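Local structure of putative ABC transporter (Thermobispora bispora, 4PE6) at residues A[18-23]-A[53-58]; A[98-103]-A[118-123]; A[267-272]-A[313-318]; A[279-284]-A[323-328]. The protein probably serves as the solute-binding component of an ABC transporter, likely for carbohydrate-related compounds, and binds a trihydroxybutanoic acid between its two lobes. One frame throughout, in Å; residues are numbered along the deposited sequence.

Contact 1 of 4, residues A[18-23]-A[53-58]; sequences KPFIAL and IGKYKV
Over one face of the Phe20 ring runs the aliphatic chain of Lys55, while the ring edge meets, in plane, the backbone O of Lys55 and the backbone N of Lys57. Phe20 holds CG anti to its own N (chi1 170°), and the extended Lys55 lies alongside, pointing the same way. Lys55 CD stands 4.0 Å from the centroid of the Phe20 ring, a CH-pi contact, and Lys55 NZ follows at 4.8 Å from that centroid in a cation-pi arrangement. An alanine in place of Phe20 would remove the ring, and the Lys55 chain would probably lose the flat surface it lies against. Strands 20-25 and 55-60 open and close a beta-alpha-beta unit with helix 31-49 between them; strand 55-60 is the outermost of the sheet at this end, parallel to its neighbour. Ile21 N donates to Lys55 O at 3.0 Å, Lys57 N reaches Ile21 O in the carbonyl plane, and Leu23 N meets Lys57 O at 2.7 Å, nearly along the C=O axis. Pro19 O accepts from Gly54 N at 2.9 Å. On the sheet face opposite Phe20, the Ile21 and Ile53 side chains cross at about a right angle, beneath Leu272 and Leu268 of helix 263-275.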
loop_
_atom_site.group_PDB
_atom_site.type_symbol
_atom_site.label_atom_id
_atom_site.label_comp_id
_atom_site.label_asym_id
_atom_site.label_seq_id
_atom_site.Cartn_x
_atom_site.Cartn_y
_atom_site.Cartn_z
ATOM N N LYS A 18 -0.386 -9.264 29.581
ATOM C CA LYS A 18 -1.038 -8.807 28.317
ATOM C C LYS A 18 -0.091 -8.974 27.125
ATOM O O LYS A 18 1.108 -8.807 27.264
ATOM C CB LYS A 18 -1.475 -7.347 28.442
ATOM C CG LYS A 18 -2.427 -7.067 29.597
ATOM C CD LYS A 18 -3.750 -7.780 29.390
ATOM C CE LYS A 18 -4.778 -7.401 30.447
ATOM N NZ LYS A 18 -6.053 -8.131 30.201
ATOM N N PRO A 19 -0.630 -9.307 25.942
ATOM C CA PRO A 19 0.272 -9.616 24.835
ATOM C C PRO A 19 1.216 -8.513 24.324
ATOM O O PRO A 19 0.891 -7.324 24.352
ATOM C CB PRO A 19 -0.671 -10.026 23.706
ATOM C CG PRO A 19 -2.041 -9.660 24.157
ATOM C CD PRO A 19 -2.018 -9.677 25.637
ATOM N N PHE A 20 2.352 -8.973 23.805
ATOM C CA PHE A 20 3.345 -8.149 23.125
ATOM C C PHE A 20 3.191 -8.367 21.612
ATOM O O PHE A 20 3.408 -9.475 21.105
ATOM C CB PHE A 20 4.743 -8.519 23.637
ATOM C CG PHE A 20 5.892 -7.912 22.866
ATOM C CD1 PHE A 20 5.776 -6.690 22.197
ATOM C CD2 PHE A 20 7.114 -8.561 22.847
ATOM C CE1 PHE A 20 6.849 -6.158 21.499
ATOM C CE2 PHE A 20 8.195 -8.035 22.152
ATOM C CZ PHE A 20 8.063 -6.829 21.477
ATOM N N ILE A 21 2.783 -7.307 20.914
ATOM C CA ILE A 21 2.610 -7.320 19.447
ATOM C C ILE A 21 3.793 -6.606 18.773
ATOM O O ILE A 21 4.012 -5.419 19.002
ATOM C CB ILE A 21 1.323 -6.590 19.020
ATOM C CG1 ILE A 21 0.102 -7.090 19.824
ATOM C CG2 ILE A 21 1.100 -6.731 17.522
ATOM C CD1 ILE A 21 -0.160 -8.582 19.703
ATOM N N ALA A 22 4.570 -7.339 17.969
ATOM C CA ALA A 22 5.710 -6.780 17.255
ATOM C C ALA A 22 5.337 -6.584 15.785
ATOM O O ALA A 22 4.623 -7.402 15.228
ATOM C CB ALA A 22 6.891 -7.722 17.381
ATOM N N LEU A 23 5.789 -5.490 15.182
ATOM C CA LEU A 23 5.581 -5.238 13.746
ATOM C C LEU A 23 6.926 -5.031 13.056
ATOM O O LEU A 23 7.727 -4.151 13.443
ATOM C CB LEU A 23 4.665 -4.038 13.519
ATOM C CG LEU A 23 4.189 -3.785 12.082
ATOM C CD1 LEU A 23 2.886 -2.982 12.088
ATOM C CD2 LEU A 23 5.225 -3.081 11.226
ATOM N N ILE A 53 -3.552 -4.999 25.115
ATOM C CA ILE A 53 -2.163 -5.412 24.919
ATOM C C ILE A 53 -1.311 -4.769 25.998
ATOM O O ILE A 53 -1.727 -3.778 26.602
ATOM C CB ILE A 53 -1.629 -5.008 23.534
ATOM C CG1 ILE A 53 -1.435 -3.487 23.415
ATOM C CG2 ILE A 53 -2.570 -5.477 22.437
ATOM C CD1 ILE A 53 -0.698 -3.102 22.151
ATOM N N GLY A 54 -0.121 -5.324 26.221
ATOM C CA GLY A 54 0.815 -4.788 27.214
ATOM C C GLY A 54 1.968 -4.017 26.612
ATOM O O GLY A 54 2.573 -3.180 27.268
ATOM N N LYS A 55 2.276 -4.302 25.353
ATOM C CA LYS A 55 3.460 -3.778 24.721
ATOM C C LYS A 55 3.351 -3.909 23.203
ATOM O O LYS A 55 2.735 -4.854 22.678
ATOM C CB LYS A 55 4.690 -4.536 25.220
ATOM C CG LYS A 55 6.027 -3.987 24.747
ATOM C CD LYS A 55 7.183 -4.825 25.271
ATOM C CE LYS A 55 8.481 -4.398 24.611
ATOM N NZ LYS A 55 9.670 -4.976 25.294
ATOM N N TYR A 56 3.928 -2.934 22.513
ATOM C CA TYR A 56 4.047 -2.979 21.059
ATOM C C TYR A 56 5.396 -2.410 20.638
ATOM O O TYR A 56 5.961 -1.556 21.327
ATOM C CB TYR A 56 2.890 -2.224 20.391
ATOM C CG TYR A 56 2.933 -0.715 20.496
ATOM C CD1 TYR A 56 3.590 0.057 19.544
ATOM C CD2 TYR A 56 2.283 -0.051 21.541
ATOM C CE1 TYR A 56 3.623 1.447 19.648
ATOM C CE2 TYR A 56 2.302 1.327 21.640
ATOM C CZ TYR A 56 2.971 2.070 20.695
ATOM O OH TYR A 56 2.995 3.447 20.812
ATOM N N LYS A 57 5.908 -2.907 19.514
ATOM C CA LYS A 57 7.154 -2.452 18.944
ATOM C C LYS A 57 7.096 -2.471 17.411
ATOM O O LYS A 57 6.610 -3.449 16.807
ATOM C CB LYS A 57 8.301 -3.335 19.420
ATOM C CG LYS A 57 9.681 -2.717 19.231
ATOM C CD LYS A 57 10.762 -3.666 19.714
ATOM C CE LYS A 57 12.138 -3.284 19.219
ATOM N NZ LYS A 57 12.670 -2.184 20.050
ATOM N N VAL A 58 7.592 -1.389 16.812
ATOM C CA VAL A 58 7.774 -1.270 15.374
ATOM C C VAL A 58 9.252 -1.271 14.990
ATOM O O VAL A 58 10.064 -0.501 15.530
ATOM C CB VAL A 58 7.134 0.031 14.859
ATOM C CG1 VAL A 58 7.500 0.283 13.397
ATOM C CG2 VAL A 58 5.631 -0.047 15.031
#

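Contact 2 of 4, residues A[98-103]-A[118-123]; sequences VIQQAC and APCAYI
Cys103 and Cys120 point at each other from a helix and a turn, and their sulphurs close a disulfide with Cys103 SG 2.0 Å from Cys120 SG. The two halves are turned differently: Cys103 sets SG anti to its carbonyl carbon (chi1 -69°), whereas Cys120 places SG in the crowded position between its N and carbonyl carbon (chi1 80°). The torsion about the S-S bond, 75°, makes the bridge right-handed. One helical turn earlier, Ile99 aims its CG2 branch at the same turn, so that this methyl lies 3.7 Å from Cys120 SG and 3.9 Å from Ala118 CB, with Ala121 CB close by. The turn itself is a type I beta turn from Ala118 to Ala121, closed by Ala121 N bonding to Ala118 O at 2.9 Å, and it leads into strand 122-126 of the central sheet. On the other flank Gln100, bent at chi2, brings OE1 2.8 Å from a water that donates to it, and the same water accepts from Cys120 N at 2.9 Å; Gln100 NE2 turns instead to Asp104. Helix 96-104 and the turn are thus joined covalently, with apolar packing by Ile99 and a water-mediated link beside the bond. Such a cross-link is consistent with an exported protein, since the oxidising conditions outside the cytoplasm would favour it.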
loop_
_atom_site.group_PDB
_atom_site.type_symbol
_atom_site.label_atom_id
_atom_site.label_comp_id
_atom_site.label_asym_id
_atom_site.label_seq_id
_atom_site.Cartn_x
_atom_site.Cartn_y
_atom_site.Cartn_z
ATOM N N VAL A 98 12.506 -17.507 8.602
ATOM C CA VAL A 98 12.361 -16.848 9.892
ATOM C C VAL A 98 10.904 -16.804 10.313
ATOM O O VAL A 98 10.612 -16.818 11.505
ATOM C CB VAL A 98 13.020 -15.452 9.950
ATOM C CG1 VAL A 98 12.197 -14.404 9.222
ATOM C CG2 VAL A 98 13.248 -15.043 11.401
ATOM N N ILE A 99 9.994 -16.780 9.341
ATOM C CA ILE A 99 8.564 -16.852 9.653
ATOM C C ILE A 99 8.288 -18.198 10.295
ATOM O O ILE A 99 7.609 -18.276 11.314
ATOM C CB ILE A 99 7.678 -16.558 8.421
ATOM C CG1 ILE A 99 7.718 -15.051 8.106
ATOM C CG2 ILE A 99 6.246 -17.011 8.648
ATOM C CD1 ILE A 99 7.070 -14.671 6.783
ATOM N N GLN A 100 8.844 -19.261 9.727
ATOM C CA GLN A 100 8.659 -20.580 10.315
ATOM C C GLN A 100 9.318 -20.673 11.692
ATOM O O GLN A 100 8.805 -21.345 12.577
ATOM C CB GLN A 100 9.176 -21.662 9.379
ATOM C CG GLN A 100 8.866 -23.082 9.846
ATOM C CD GLN A 100 7.387 -23.369 9.857
ATOM O OE1 GLN A 100 6.737 -23.306 8.822
ATOM N NE2 GLN A 100 6.842 -23.675 11.027
ATOM N N GLN A 101 10.443 -19.981 11.880
ATOM C CA GLN A 101 11.118 -19.944 13.169
ATOM C C GLN A 101 10.220 -19.284 14.220
ATOM O O GLN A 101 10.104 -19.766 15.363
ATOM C CB GLN A 101 12.463 -19.197 13.044
ATOM C CG GLN A 101 13.244 -19.070 14.348
ATOM C CD GLN A 101 14.476 -18.200 14.229
ATOM O OE1 GLN A 101 15.083 -18.100 13.163
ATOM N NE2 GLN A 101 14.859 -17.566 15.339
ATOM N N ALA A 102 9.589 -18.176 13.840
ATOM C CA ALA A 102 8.645 -17.500 14.707
ATOM C C ALA A 102 7.492 -18.428 15.101
ATOM O O ALA A 102 7.162 -18.535 16.270
ATOM C CB ALA A 102 8.114 -16.234 14.047
ATOM N N CYS A 103 6.902 -19.118 14.126
ATOM C CA CYS A 103 5.777 -20.007 14.413
ATOM C C CYS A 103 6.198 -21.158 15.333
ATOM O O CYS A 103 5.459 -21.543 16.251
ATOM C CB CYS A 103 5.186 -20.559 13.113
ATOM S SG CYS A 103 4.334 -19.293 12.117
ATOM N N ALA A 118 3.903 -18.670 2.985
ATOM C CA ALA A 118 4.444 -18.965 4.308
ATOM C C ALA A 118 3.332 -19.666 5.060
ATOM O O ALA A 118 2.471 -19.009 5.646
ATOM C CB ALA A 118 4.875 -17.688 5.008
ATOM N N PRO A 119 3.320 -21.019 5.007
ATOM C CA PRO A 119 2.173 -21.827 5.433
ATOM C C PRO A 119 1.676 -21.593 6.845
ATOM O O PRO A 119 0.493 -21.718 7.093
ATOM C CB PRO A 119 2.690 -23.278 5.300
ATOM C CG PRO A 119 3.760 -23.214 4.275
ATOM C CD PRO A 119 4.394 -21.854 4.426
ATOM N N CYS A 120 2.575 -21.265 7.762
ATOM C CA CYS A 120 2.200 -21.065 9.154
ATOM C C CYS A 120 1.597 -19.674 9.414
ATOM O O CYS A 120 0.994 -19.457 10.442
ATOM C CB CYS A 120 3.407 -21.300 10.056
ATOM S SG CYS A 120 4.580 -19.931 10.185
ATOM N N ALA A 121 1.763 -18.749 8.479
ATOM C CA ALA A 121 1.297 -17.371 8.653
ATOM C C ALA A 121 -0.111 -17.194 8.138
ATOM O O ALA A 121 -0.568 -17.932 7.246
ATOM C CB ALA A 121 2.226 -16.413 7.927
ATOM N N TYR A 122 -0.793 -16.203 8.688
ATOM C CA TYR A 122 -2.053 -15.716 8.162
ATOM C C TYR A 122 -1.801 -14.506 7.261
ATOM O O TYR A 122 -1.049 -13.588 7.621
ATOM C CB TYR A 122 -2.981 -15.328 9.322
ATOM C CG TYR A 122 -3.422 -16.525 10.150
ATOM C CD1 TYR A 122 -2.601 -17.063 11.130
ATOM C CD2 TYR A 122 -4.665 -17.149 9.916
ATOM C CE1 TYR A 122 -2.985 -18.170 11.870
ATOM C CE2 TYR A 122 -5.064 -18.240 10.664
ATOM C CZ TYR A 122 -4.229 -18.741 11.636
ATOM O OH TYR A 122 -4.642 -19.839 12.363
ATOM N N ILE A 123 -2.419 -14.514 6.086
ATOM C CA ILE A 123 -2.275 -13.436 5.112
ATOM C C ILE A 123 -3.487 -12.466 5.141
ATOM O O ILE A 123 -4.656 -12.881 5.000
ATOM C CB ILE A 123 -2.105 -13.993 3.687
ATOM C CG1 ILE A 123 -0.669 -14.492 3.419
ATOM C CG2 ILE A 123 -2.375 -12.894 2.658
ATOM C CD1 ILE A 123 -0.054 -15.404 4.459
HETATM O O HOH W 1 5.442 -21.205 7.537
#

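Contact 3 of 4, residues A[267-272]-A[313-318]; sequences ALWAAL and WTRELF
The indole of Trp269 is the bump of this interface, and the first turn of helix 315-327 supplies the hollow that receives it. The backbone N of Arg315 lies over one indole face, and the Arg315 chain continues across that face: CB is 3.8 Å from the centroid of the six-membered ring of Trp269 in a CH-pi contact, and CG is 3.5 Å from Trp269 CE3. Arg315, with CG anti to its backbone N and the chain extended to NE, carries its guanidinium past the ring toward Leu272, whose CD1 lies over one guanidinium face and whose CB is 3.5 Å from Arg315 NH2. At the indole edge, Trp269 NE1 donates to Trp313 O at 3.3 Å; that oxygen lies in the ring plane, but the donor stands well above the carbonyl plane. A second fit lies beside the first, where the flat face of Phe318 receives Trp269 CB, 3.7 Å from Phe318 CG, and the ring tip Phe318 CZ presses on Ala270 CB at 3.5 Å. An alanine at Trp269 would take away the indole; the Arg315 chain would probably lose the flat surface it lies on, and Trp313 O its bond from NE1. Thr314 is the N-cap of the receiving helix, its OG1 accepting from Leu317 N at 3.0 Å. The contact thus packs two helices of one lobe largely through apolar surface, while the charge of Arg315 is met beyond it by salt bridges to Asp273 and Glu276, which are likely to keep the guanidinium fixed near the end of helix 263-275.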
loop_
_atom_site.group_PDB
_atom_site.type_symbol
_atom_site.label_atom_id
_atom_site.label_comp_id
_atom_site.label_asym_id
_atom_site.label_seq_id
_atom_site.Cartn_x
_atom_site.Cartn_y
_atom_site.Cartn_z
ATOM N N ALA A 267 -4.473 -5.989 10.781
ATOM C CA ALA A 267 -3.564 -7.073 11.177
ATOM C C ALA A 267 -3.438 -7.160 12.707
ATOM O O ALA A 267 -3.372 -8.247 13.261
ATOM C CB ALA A 267 -2.203 -6.871 10.537
ATOM N N LEU A 268 -3.438 -6.010 13.379
ATOM C CA LEU A 268 -3.444 -5.973 14.845
ATOM C C LEU A 268 -4.674 -6.699 15.394
ATOM O O LEU A 268 -4.566 -7.505 16.315
ATOM C CB LEU A 268 -3.452 -4.518 15.329
ATOM C CG LEU A 268 -3.615 -4.239 16.819
ATOM C CD1 LEU A 268 -2.527 -4.901 17.635
ATOM C CD2 LEU A 268 -3.668 -2.747 17.089
ATOM N N TRP A 269 -5.849 -6.385 14.853
ATOM C CA TRP A 269 -7.088 -7.019 15.319
ATOM C C TRP A 269 -7.091 -8.505 15.009
ATOM O O TRP A 269 -7.487 -9.308 15.844
ATOM C CB TRP A 269 -8.327 -6.350 14.746
ATOM C CG TRP A 269 -8.446 -4.890 15.154
ATOM C CD1 TRP A 269 -8.623 -3.836 14.329
ATOM C CD2 TRP A 269 -8.379 -4.356 16.480
ATOM N NE1 TRP A 269 -8.678 -2.660 15.048
ATOM C CE2 TRP A 269 -8.513 -2.949 16.370
ATOM C CE3 TRP A 269 -8.216 -4.923 17.749
ATOM C CZ2 TRP A 269 -8.501 -2.101 17.482
ATOM C CZ3 TRP A 269 -8.230 -4.080 18.866
ATOM C CH2 TRP A 269 -8.347 -2.677 18.716
ATOM N N ALA A 270 -6.625 -8.875 13.826
ATOM C CA ALA A 270 -6.435 -10.292 13.513
ATOM C C ALA A 270 -5.548 -11.001 14.544
ATOM O O ALA A 270 -5.882 -12.071 15.047
ATOM C CB ALA A 270 -5.855 -10.449 12.115
ATOM N N ALA A 271 -4.408 -10.400 14.866
ATOM C CA ALA A 271 -3.497 -10.994 15.839
ATOM C C ALA A 271 -4.166 -11.204 17.194
ATOM O O ALA A 271 -3.994 -12.262 17.807
ATOM C CB ALA A 271 -2.231 -10.157 15.977
ATOM N N LEU A 272 -4.912 -10.206 17.667
ATOM C CA LEU A 272 -5.547 -10.305 18.957
ATOM C C LEU A 272 -6.617 -11.404 18.952
ATOM O O LEU A 272 -6.755 -12.116 19.931
ATOM C CB LEU A 272 -6.181 -8.986 19.375
ATOM C CG LEU A 272 -5.211 -7.833 19.613
ATOM C CD1 LEU A 272 -5.994 -6.636 20.139
ATOM C CD2 LEU A 272 -4.101 -8.195 20.571
ATOM N N TRP A 313 -10.370 0.865 10.766
ATOM C CA TRP A 313 -10.761 -0.435 11.303
ATOM C C TRP A 313 -10.867 -0.404 12.818
ATOM O O TRP A 313 -9.927 -0.022 13.511
ATOM C CB TRP A 313 -9.777 -1.534 10.865
ATOM C CG TRP A 313 -9.680 -1.630 9.414
ATOM C CD1 TRP A 313 -8.649 -1.195 8.645
ATOM C CD2 TRP A 313 -10.655 -2.173 8.519
ATOM N NE1 TRP A 313 -8.920 -1.422 7.326
ATOM C CE2 TRP A 313 -10.149 -2.021 7.219
ATOM C CE3 TRP A 313 -11.913 -2.769 8.693
ATOM C CZ2 TRP A 313 -10.838 -2.450 6.090
ATOM C CZ3 TRP A 313 -12.614 -3.190 7.565
ATOM C CH2 TRP A 313 -12.070 -3.035 6.278
ATOM N N THR A 314 -12.044 -0.743 13.313
ATOM C CA THR A 314 -12.240 -1.076 14.703
ATOM C C THR A 314 -12.183 -2.594 14.762
ATOM O O THR A 314 -12.266 -3.279 13.744
ATOM C CB THR A 314 -13.602 -0.594 15.218
ATOM O OG1 THR A 314 -14.652 -1.151 14.410
ATOM C CG2 THR A 314 -13.686 0.943 15.186
ATOM N N ARG A 315 -12.039 -3.124 15.961
ATOM C CA ARG A 315 -12.097 -4.548 16.139
ATOM C C ARG A 315 -13.425 -5.108 15.590
ATOM O O ARG A 315 -13.445 -6.163 14.947
ATOM C CB ARG A 315 -11.915 -4.890 17.613
ATOM C CG ARG A 315 -11.432 -6.301 17.805
ATOM C CD ARG A 315 -11.141 -6.625 19.255
ATOM N NE ARG A 315 -10.467 -7.912 19.321
ATOM C CZ ARG A 315 -10.045 -8.502 20.429
ATOM N NH1 ARG A 315 -10.227 -7.936 21.611
ATOM N NH2 ARG A 315 -9.431 -9.671 20.340
ATOM N N GLU A 316 -14.518 -4.378 15.807
ATOM C CA GLU A 316 -15.822 -4.798 15.297
ATOM C C GLU A 316 -15.920 -4.769 13.756
ATOM O O GLU A 316 -16.420 -5.720 13.138
ATOM C CB GLU A 316 -16.951 -3.952 15.935
ATOM C CG GLU A 316 -18.256 -4.717 16.095
ATOM C CD GLU A 316 -18.059 -6.084 16.748
ATOM O OE1 GLU A 316 -17.592 -6.135 17.911
ATOM O OE2 GLU A 316 -18.351 -7.114 16.091
ATOM N N LEU A 317 -15.428 -3.696 13.133
ATOM C CA LEU A 317 -15.429 -3.628 11.662
ATOM C C LEU A 317 -14.533 -4.707 11.074
ATOM O O LEU A 317 -14.882 -5.318 10.073
ATOM C CB LEU A 317 -15.013 -2.243 11.141
ATOM C CG LEU A 317 -16.060 -1.134 11.322
ATOM C CD1 LEU A 317 -15.480 0.216 10.908
ATOM C CD2 LEU A 317 -17.342 -1.424 10.541
ATOM N N PHE A 318 -13.393 -4.955 11.716
ATOM C CA PHE A 318 -12.531 -6.072 11.324
ATOM C C PHE A 318 -13.301 -7.396 11.286
ATOM O O PHE A 318 -13.312 -8.084 10.270
ATOM C CB PHE A 318 -11.329 -6.202 12.259
ATOM C CG PHE A 318 -10.598 -7.499 12.100
ATOM C CD1 PHE A 318 -9.769 -7.698 11.021
ATOM C CD2 PHE A 318 -10.781 -8.534 13.008
ATOM C CE1 PHE A 318 -9.119 -8.906 10.836
ATOM C CE2 PHE A 318 -10.131 -9.740 12.832
ATOM C CZ PHE A 318 -9.290 -9.924 11.753
#

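Contact 4 of 4, residues A[279-284]-A[323-328]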
loop_
_atom_site.group_PDB
_atom_site.type_symbol
_atom_site.label_atom_id
_atom_site.label_comp_id
_atom_site.label_asym_id
_atom_site.label_seq_id
_atom_site.Cartn_x
_atom_site.Cartn_y
_atom_site.Cartn_z
ATOM N N ASP A 279 -10.586 -18.554 15.138
ATOM C CA ASP A 279 -10.162 -19.060 13.851
ATOM C C ASP A 279 -10.326 -17.960 12.846
ATOM O O ASP A 279 -11.343 -17.284 12.839
ATOM C CB ASP A 279 -11.005 -20.266 13.436
ATOM C CG ASP A 279 -10.680 -21.495 14.246
ATOM O OD1 ASP A 279 -9.613 -21.501 14.890
ATOM O OD2 ASP A 279 -11.476 -22.445 14.248
ATOM N N LEU A 280 -9.313 -17.780 12.015
ATOM C CA LEU A 280 -9.388 -16.862 10.896
ATOM C C LEU A 280 -9.052 -17.646 9.636
ATOM O O LEU A 280 -8.308 -18.606 9.698
ATOM C CB LEU A 280 -8.368 -15.722 11.072
ATOM C CG LEU A 280 -8.564 -14.727 12.221
ATOM C CD1 LEU A 280 -7.415 -13.711 12.209
ATOM C CD2 LEU A 280 -9.923 -14.024 12.146
ATOM N N PRO A 281 -9.578 -17.223 8.480
ATOM C CA PRO A 281 -9.071 -17.756 7.227
ATOM C C PRO A 281 -7.582 -17.463 7.046
ATOM O O PRO A 281 -7.119 -16.373 7.401
ATOM C CB PRO A 281 -9.887 -17.010 6.152
ATOM C CG PRO A 281 -11.022 -16.372 6.863
ATOM C CD PRO A 281 -10.570 -16.158 8.279
ATOM N N LYS A 282 -6.846 -18.420 6.487
ATOM C CA LYS A 282 -5.420 -18.245 6.238
ATOM C C LYS A 282 -5.153 -17.114 5.250
ATOM O O LYS A 282 -4.046 -16.564 5.224
ATOM C CB LYS A 282 -4.777 -19.532 5.678
ATOM C CG LYS A 282 -4.815 -20.748 6.599
ATOM C CD LYS A 282 -3.962 -20.598 7.859
ATOM C CE LYS A 282 -2.478 -20.797 7.566
ATOM N NZ LYS A 282 -1.670 -20.868 8.815
ATOM N N GLN A 283 -6.137 -16.826 4.401
ATOM C CA GLN A 283 -6.019 -15.753 3.413
ATOM C C GLN A 283 -7.231 -14.843 3.525
ATOM O O GLN A 283 -8.363 -15.307 3.496
ATOM C CB GLN A 283 -5.882 -16.326 2.001
ATOM C CG GLN A 283 -5.476 -15.276 0.961
ATOM C CD GLN A 283 -6.614 -14.344 0.572
ATOM O OE1 GLN A 283 -7.771 -14.755 0.512
ATOM N NE2 GLN A 283 -6.289 -13.074 0.321
HETATM N N MSE A 284 -6.984 -13.548 3.670
HETATM C CA MSE A 284 -8.055 -12.565 3.801
HETATM C C MSE A 284 -7.784 -11.396 2.884
HETATM O O MSE A 284 -6.728 -10.756 2.957
HETATM C CB MSE A 284 -8.168 -12.071 5.243
HETATM C CG MSE A 284 -8.418 -13.158 6.278
HETATM SE SE MSE A 284 -8.259 -12.454 8.120
HETATM C CE MSE A 284 -6.417 -13.136 8.257
ATOM N N GLU A 323 -16.231 -11.942 8.703
ATOM C CA GLU A 323 -17.475 -12.686 8.528
ATOM C C GLU A 323 -17.955 -12.660 7.091
ATOM O O GLU A 323 -18.437 -13.673 6.588
ATOM C CB GLU A 323 -18.559 -12.184 9.481
ATOM C CG GLU A 323 -18.497 -12.876 10.830
ATOM C CD GLU A 323 -18.851 -14.357 10.732
ATOM O OE1 GLU A 323 -19.914 -14.686 10.160
ATOM O OE2 GLU A 323 -18.063 -15.193 11.225
ATOM N N ALA A 324 -17.827 -11.511 6.434
ATOM C CA ALA A 324 -18.129 -11.400 5.012
ATOM C C ALA A 324 -17.222 -12.286 4.162
ATOM O O ALA A 324 -17.673 -12.868 3.184
ATOM C CB ALA A 324 -18.042 -9.951 4.548
ATOM N N ILE A 325 -15.951 -12.390 4.527
ATOM C CA ILE A 325 -15.019 -13.246 3.800
ATOM C C ILE A 325 -15.393 -14.718 3.982
ATOM O O ILE A 325 -15.448 -15.454 3.019
ATOM C CB ILE A 325 -13.553 -13.005 4.242
ATOM C CG1 ILE A 325 -13.079 -11.628 3.770
ATOM C CG2 ILE A 325 -12.625 -14.083 3.689
ATOM C CD1 ILE A 325 -11.727 -11.203 4.333
ATOM N N LYS A 326 -15.638 -15.137 5.222
ATOM C CA LYS A 326 -15.954 -16.536 5.517
ATOM C C LYS A 326 -17.238 -16.960 4.840
ATOM O O LYS A 326 -17.322 -18.053 4.283
ATOM C CB LYS A 326 -16.121 -16.760 7.022
ATOM C CG LYS A 326 -14.823 -16.816 7.805
ATOM C CD LYS A 326 -15.110 -16.990 9.286
ATOM C CE LYS A 326 -13.862 -17.358 10.059
ATOM N NZ LYS A 326 -13.875 -16.786 11.434
ATOM N N THR A 327 -18.245 -16.097 4.909
ATOM C CA THR A 327 -19.558 -16.401 4.355
ATOM C C THR A 327 -19.665 -16.027 2.881
ATOM O O THR A 327 -20.687 -16.274 2.264
ATOM C CB THR A 327 -20.683 -15.673 5.124
ATOM O OG1 THR A 327 -20.556 -14.255 4.952
ATOM C CG2 THR A 327 -20.658 -16.036 6.624
ATOM N N GLY A 328 -18.626 -15.417 2.319
ATOM C CA GLY A 328 -18.675 -14.966 0.934
ATOM C C GLY A 328 -19.668 -13.835 0.696
ATOM O O GLY A 328 -20.062 -13.589 -0.437
#
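Ile325 keeps CG1 anti to its carbonyl carbon (chi1 -70°) and CD1 extended beyond it, while Lys326 runs out almost straight before bending at chi4 (147°); these torsions carry one methyl and one ammonium group across to the segment 279-284. The setting is the periplasmic-binding-protein fold: residues 279-282 are the last part of the connection from helix 263-275 into strand 283-290, and helix 315-327 packs across that connection near the surface. Ile325 CD1 comes within 3.8 Å of Met284 CB, a selenomethionine whose selenium end leads away from residues 323-328. The CG2 branch of Ile325 meets Pro281 CG at 4.2 Å. Pro281 also lies across the Lys326 chain at about a right angle, with its CG 3.9 Å from Lys326 CG and its CD equally near Lys326 CE. The CG end of the proline ring thus meets both the Ile325 methyl and the methylenes of Lys326. Beyond them Lys326 NZ donates to Asp279 O at 2.9 Å, approaching from above the carbonyl plane. The carboxylate of Asp279 is not in contact with that ammonium, although its negative charge would probably still favour it. Neighbouring Leu280 points away from residues 323-328 and packs on Ala270 and, earlier in helix 315-327, on Val322; Lys282 NZ reaches Pro119 O. At the tail of the helix Gly328 leaves helical angles with a phi of 67°. Just before it, Thr327 folds its side chain back so that Glu323 O accepts twice, from Thr327 N at 3.0 Å and from Thr327 OG1 at 2.7 Å.

How the contacts relate
Contacts 1, 2 and 3 are each partly buried, whereas contact 4 lies at the surface, but their chemistry differs more with the elements they join. Contact 1 is held by regular backbone bonds at an outer strand, contact 2 by a covalent bridge at a turn, contact 3 by aromatic and aliphatic packing between helices, and contact 4 by a lysine tip and thin apolar touches. Contacts 3 and 4 share helix 315-327 and also meet through the loop before strand 283-290. Contact 3 packs against contact 1 through helix 263-275. Contacts 2 and 4 meet along neighbouring strands 122-126 and 283-290, where Ile123 probably bonds to Lys282 and Met284 through the backbone, while contacts 1 and 2 do not touch although both reach the same sheet.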